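Local structure of quinonprotein alcohol dehydrogenase-like protein (Bacteroides thetaiotaomicron VPI-5482, 4R5O) at residues F280-A283 with N287-T290; I300-I303 with L309-V312. The protein is of unknown function but binds calcium and joins an immunoglobulin-like beta-sandwich to a seven-bladed beta-propeller of the YVTN-repeat type. One frame throughout, in Å; residues are numbered along the deposited sequence.

Contact 1. Residues F280-A283 with N287-T290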
loop_
_atom_site.group_PDB
_atom_site.type_symbol
_atom_site.label_atom_id
_atom_site.label_comp_id
_atom_site.label_asym_id
_atom_site.label_seq_id
_atom_site.Cartn_x
_atom_site.Cartn_y
_atom_site.Cartn_z
ATOM N N PHE A 280 3.287 4.669 -17.029
ATOM C CA PHE A 280 4.341 5.608 -17.409
ATOM C C PHE A 280 5.440 5.541 -16.387
ATOM O O PHE A 280 5.146 5.612 -15.185
ATOM C CB PHE A 280 3.803 7.042 -17.532
ATOM C CG PHE A 280 2.654 7.209 -18.483
ATOM C CD1 PHE A 280 1.358 6.952 -18.079
ATOM C CD2 PHE A 280 2.863 7.661 -19.778
ATOM C CE1 PHE A 280 0.293 7.072 -18.973
ATOM C CE2 PHE A 280 1.800 7.798 -20.667
ATOM C CZ PHE A 280 0.518 7.508 -20.256
ATOM N N VAL A 281 6.687 5.385 -16.827
ATOM C CA VAL A 281 7.787 5.320 -15.872
ATOM C C VAL A 281 8.799 6.423 -16.202
ATOM O O VAL A 281 9.092 6.681 -17.368
ATOM C CB VAL A 281 8.472 3.913 -15.801
ATOM C CG1 VAL A 281 7.507 2.849 -15.288
ATOM C CG2 VAL A 281 9.077 3.477 -17.135
ATOM N N LEU A 282 9.317 7.075 -15.161
ATOM C CA LEU A 282 10.388 8.061 -15.309
ATOM C C LEU A 282 11.711 7.310 -15.251
ATOM O O LEU A 282 12.001 6.694 -14.227
ATOM C CB LEU A 282 10.299 9.182 -14.253
ATOM C CG LEU A 282 11.420 10.236 -14.307
ATOM C CD1 LEU A 282 11.293 11.150 -15.561
ATOM C CD2 LEU A 282 11.445 11.057 -13.046
ATOM N N ALA A 283 12.460 7.273 -16.369
ATOM C CA ALA A 283 13.732 6.536 -16.451
ATOM C C ALA A 283 14.909 7.411 -16.029
ATOM O O ALA A 283 14.728 8.612 -15.795
ATOM C CB ALA A 283 13.952 6.008 -17.844
ATOM N N ASN A 287 13.645 10.953 -18.844
ATOM C CA ASN A 287 12.511 10.893 -19.762
ATOM C C ASN A 287 11.448 9.918 -19.253
ATOM O O ASN A 287 11.723 9.087 -18.385
ATOM C CB ASN A 287 12.961 10.504 -21.178
ATOM C CG ASN A 287 13.736 11.592 -21.879
ATOM O OD1 ASN A 287 14.754 11.341 -22.517
ATOM N ND2 ASN A 287 13.349 12.838 -21.689
ATOM N N VAL A 288 10.209 10.075 -19.765
ATOM C CA VAL A 288 9.078 9.232 -19.395
ATOM C C VAL A 288 8.876 8.251 -20.505
ATOM O O VAL A 288 8.921 8.621 -21.675
ATOM C CB VAL A 288 7.808 10.053 -19.070
ATOM C CG1 VAL A 288 6.542 9.197 -19.091
ATOM C CG2 VAL A 288 7.982 10.735 -17.718
ATOM N N TYR A 289 8.664 6.987 -20.127
ATOM C CA TYR A 289 8.445 5.886 -21.041
ATOM C C TYR A 289 7.128 5.221 -20.810
ATOM O O TYR A 289 6.722 5.017 -19.674
ATOM C CB TYR A 289 9.561 4.836 -20.891
ATOM C CG TYR A 289 10.906 5.269 -21.411
ATOM C CD1 TYR A 289 11.710 6.138 -20.680
ATOM C CD2 TYR A 289 11.437 4.709 -22.568
ATOM C CE1 TYR A 289 12.969 6.523 -21.144
ATOM C CE2 TYR A 289 12.701 5.073 -23.038
ATOM C CZ TYR A 289 13.463 5.979 -22.319
ATOM O OH TYR A 289 14.717 6.299 -22.760
ATOM N N THR A 290 6.484 4.821 -21.888
ATOM C CA THR A 290 5.268 4.024 -21.855
ATOM C C THR A 290 5.361 3.068 -23.043
ATOM O O THR A 290 6.391 3.012 -23.692
ATOM C CB THR A 290 4.007 4.903 -21.827
ATOM O OG1 THR A 290 2.874 4.081 -21.499
ATOM C CG2 THR A 290 3.773 5.698 -23.132
#

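Contact 2. Residues I300-I303 with L309-V312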
loop_
_atom_site.group_PDB
_atom_site.type_symbol
_atom_site.label_atom_id
_atom_site.label_comp_id
_atom_site.label_asym_id
_atom_site.label_seq_id
_atom_site.Cartn_x
_atom_site.Cartn_y
_atom_site.Cartn_z
ATOM N N ILE A 300 8.331 0.591 -27.267
ATOM C CA ILE A 300 8.773 1.313 -26.060
ATOM C C ILE A 300 8.890 2.766 -26.472
ATOM O O ILE A 300 9.715 3.096 -27.335
ATOM C CB ILE A 300 10.068 0.740 -25.446
ATOM C CG1 ILE A 300 9.937 -0.777 -25.199
ATOM C CG2 ILE A 300 10.445 1.524 -24.181
ATOM C CD1 ILE A 300 11.205 -1.489 -24.835
ATOM N N VAL A 301 8.008 3.615 -25.935
ATOM C CA VAL A 301 7.969 5.010 -26.348
ATOM C C VAL A 301 8.658 5.898 -25.303
ATOM O O VAL A 301 8.276 5.910 -24.153
ATOM C CB VAL A 301 6.518 5.488 -26.611
ATOM C CG1 VAL A 301 6.481 6.962 -27.001
ATOM C CG2 VAL A 301 5.857 4.642 -27.695
ATOM N N LYS A 302 9.648 6.661 -25.741
ATOM C CA LYS A 302 10.357 7.681 -24.976
ATOM C C LYS A 302 9.627 8.988 -25.167
ATOM O O LYS A 302 9.394 9.369 -26.309
ATOM C CB LYS A 302 11.815 7.749 -25.443
ATOM C CG LYS A 302 12.711 8.819 -24.861
ATOM C CD LYS A 302 14.024 8.695 -25.604
ATOM C CE LYS A 302 15.174 9.531 -25.143
ATOM N NZ LYS A 302 16.398 9.261 -25.934
ATOM N N ILE A 303 9.213 9.638 -24.067
ATOM C CA ILE A 303 8.506 10.916 -24.149
ATOM C C ILE A 303 9.493 11.944 -23.650
ATOM O O ILE A 303 9.831 11.943 -22.460
ATOM C CB ILE A 303 7.135 10.942 -23.400
ATOM C CG1 ILE A 303 6.280 9.660 -23.699
ATOM C CG2 ILE A 303 6.373 12.249 -23.709
ATOM C CD1 ILE A 303 4.959 9.410 -22.801
ATOM N N LEU A 309 8.495 12.220 -29.493
ATOM C CA LEU A 309 8.543 10.799 -29.226
ATOM C C LEU A 309 9.617 10.064 -29.996
ATOM O O LEU A 309 9.770 10.237 -31.217
ATOM C CB LEU A 309 7.178 10.185 -29.620
ATOM C CG LEU A 309 5.897 10.848 -29.059
ATOM C CD1 LEU A 309 4.649 10.186 -29.623
ATOM C CD2 LEU A 309 5.876 10.827 -27.521
ATOM N N GLU A 310 10.289 9.153 -29.287
ATOM C CA GLU A 310 11.275 8.201 -29.814
ATOM C C GLU A 310 10.697 6.833 -29.567
ATOM O O GLU A 310 10.232 6.569 -28.461
ATOM C CB GLU A 310 12.674 8.401 -29.195
ATOM C CG GLU A 310 13.774 7.493 -29.719
ATOM C CD GLU A 310 15.164 7.833 -29.209
ATOM O OE1 GLU A 310 15.558 9.018 -29.319
ATOM O OE2 GLU A 310 15.878 6.907 -28.756
ATOM N N LYS A 311 10.625 5.998 -30.611
ATOM C CA LYS A 311 10.006 4.684 -30.531
ATOM C C LYS A 311 10.973 3.572 -30.964
ATOM O O LYS A 311 11.551 3.636 -32.047
ATOM C CB LYS A 311 8.734 4.637 -31.402
ATOM C CG LYS A 311 7.651 5.618 -30.958
ATOM C CD LYS A 311 6.390 5.490 -31.752
ATOM C CE LYS A 311 5.370 6.517 -31.316
ATOM N NZ LYS A 311 4.091 6.345 -32.070
ATOM N N VAL A 312 11.100 2.541 -30.114
ATOM C CA VAL A 312 11.894 1.325 -30.284
ATOM C C VAL A 312 10.951 0.140 -30.267
ATOM O O VAL A 312 10.275 -0.050 -29.251
ATOM C CB VAL A 312 13.002 1.182 -29.194
ATOM C CG1 VAL A 312 13.698 -0.177 -29.281
ATOM C CG2 VAL A 312 14.020 2.329 -29.256
#

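Contact 1. Residues F280-A283 with N287-T290
V281 and Y289 exchange both backbone hydrogen bonds of an antiparallel pair, V281 N to Y289 O at 2.9 Å and Y289 N to V281 O at 2.8 Å. A third bond, A283 N to N287 O, follows beyond the non-hydrogen-bonded pair L282 and V288. From F280, CB rests on V288 CG1 at 3.8 Å; further out CD2 meets T290 CB at 3.6 Å, and CE2 packs against both CB and CG2 of T290. T290 OG1 stands over one ring face, offset toward the rim, while V288 CG1 lies at the ring edge. The threonine hydroxyl is placed there with OG1 anti to N (chi1 -167°) and hydrogen-bonds to N279 O. This is the hairpin of strands 281-282 and 288-294, which opens a four-stranded antiparallel blade of the propeller; I230 and L237 of the preceding blade touch both F280 and V288. On the face carrying V281 and Y289, V281 CG2 touches Y289 CB at 4.0 Å. A283 CB approaches the tyrosine ring obliquely, 3.5 Å from Y289 CE1, and Y289 OH is hydrogen-bonded to D285 OD2 in the hairpin turn.

Contact 2. Residues I300-I303 with L309-V312
I300-I303 and L309-V312 run antiparallel, their axes 4.6 Å apart at closest approach with 160° between their directions, and the hydrogen-bonded pairs I300 with V312 and K302 with E310 supply four backbone bonds. In the second pair K302 N donates to E310 O at 2.8 Å, and E310 N donates back to K302 O. The side chains of K302 and E310 leave the same face and lie side by side. Both have CG anti to the backbone N (chi1 175° and -178°), and their extended chains keep pace outward: K302 CD packs on E310 CB at 3.8 Å before K302 NZ reaches E310 OE1 at 3.5 Å, a salt bridge with a long, weak hydrogen bond. With an alanine at E310, only the CB contact to K302 CD could remain of the packing along the lysine's outer chain, and the ammonium, deprived of its carboxylate mate, is likely to turn more freely. On the other face, L309 CD2 touches V301 CG1 at 3.9 Å and I303 CG1 at 4.0 Å. V301 CG2 lies along the K311 chain, 3.8 Å from K311 CG, while K311 NZ is held by the backbone O of D271 and a salt bridge to E292. These strands form the outer hairpin of a propeller blade, L309-V312 lying on its outermost strand. Strand 288-294 flanks I300-I303 on the inner side; I272 of strand 272-274 packs on V301, I303 and L309, and Y352 of strand 349-353 on I300 and V312.

The two contacts belong to one four-stranded blade: contact 1 joins its first two strands, contact 2 its last two, and their centres are 9 Å apart. Between them, strands 288-294 and 297-303 pair through probable hydrogen bonds, I303 N to V288 O and V301 N to T290 O, so the hairpins form one continuous sheet. Six of eight residues are buried in contact 1, whose cross-strand side-chain contacts are mostly apolar and include two aromatic rings. Contact 2 has three buried residues and lies farther from the chain centre; aliphatic packing remains on one face, but the other carries a lysine-glutamate pair, in keeping with the partly exposed outer strand.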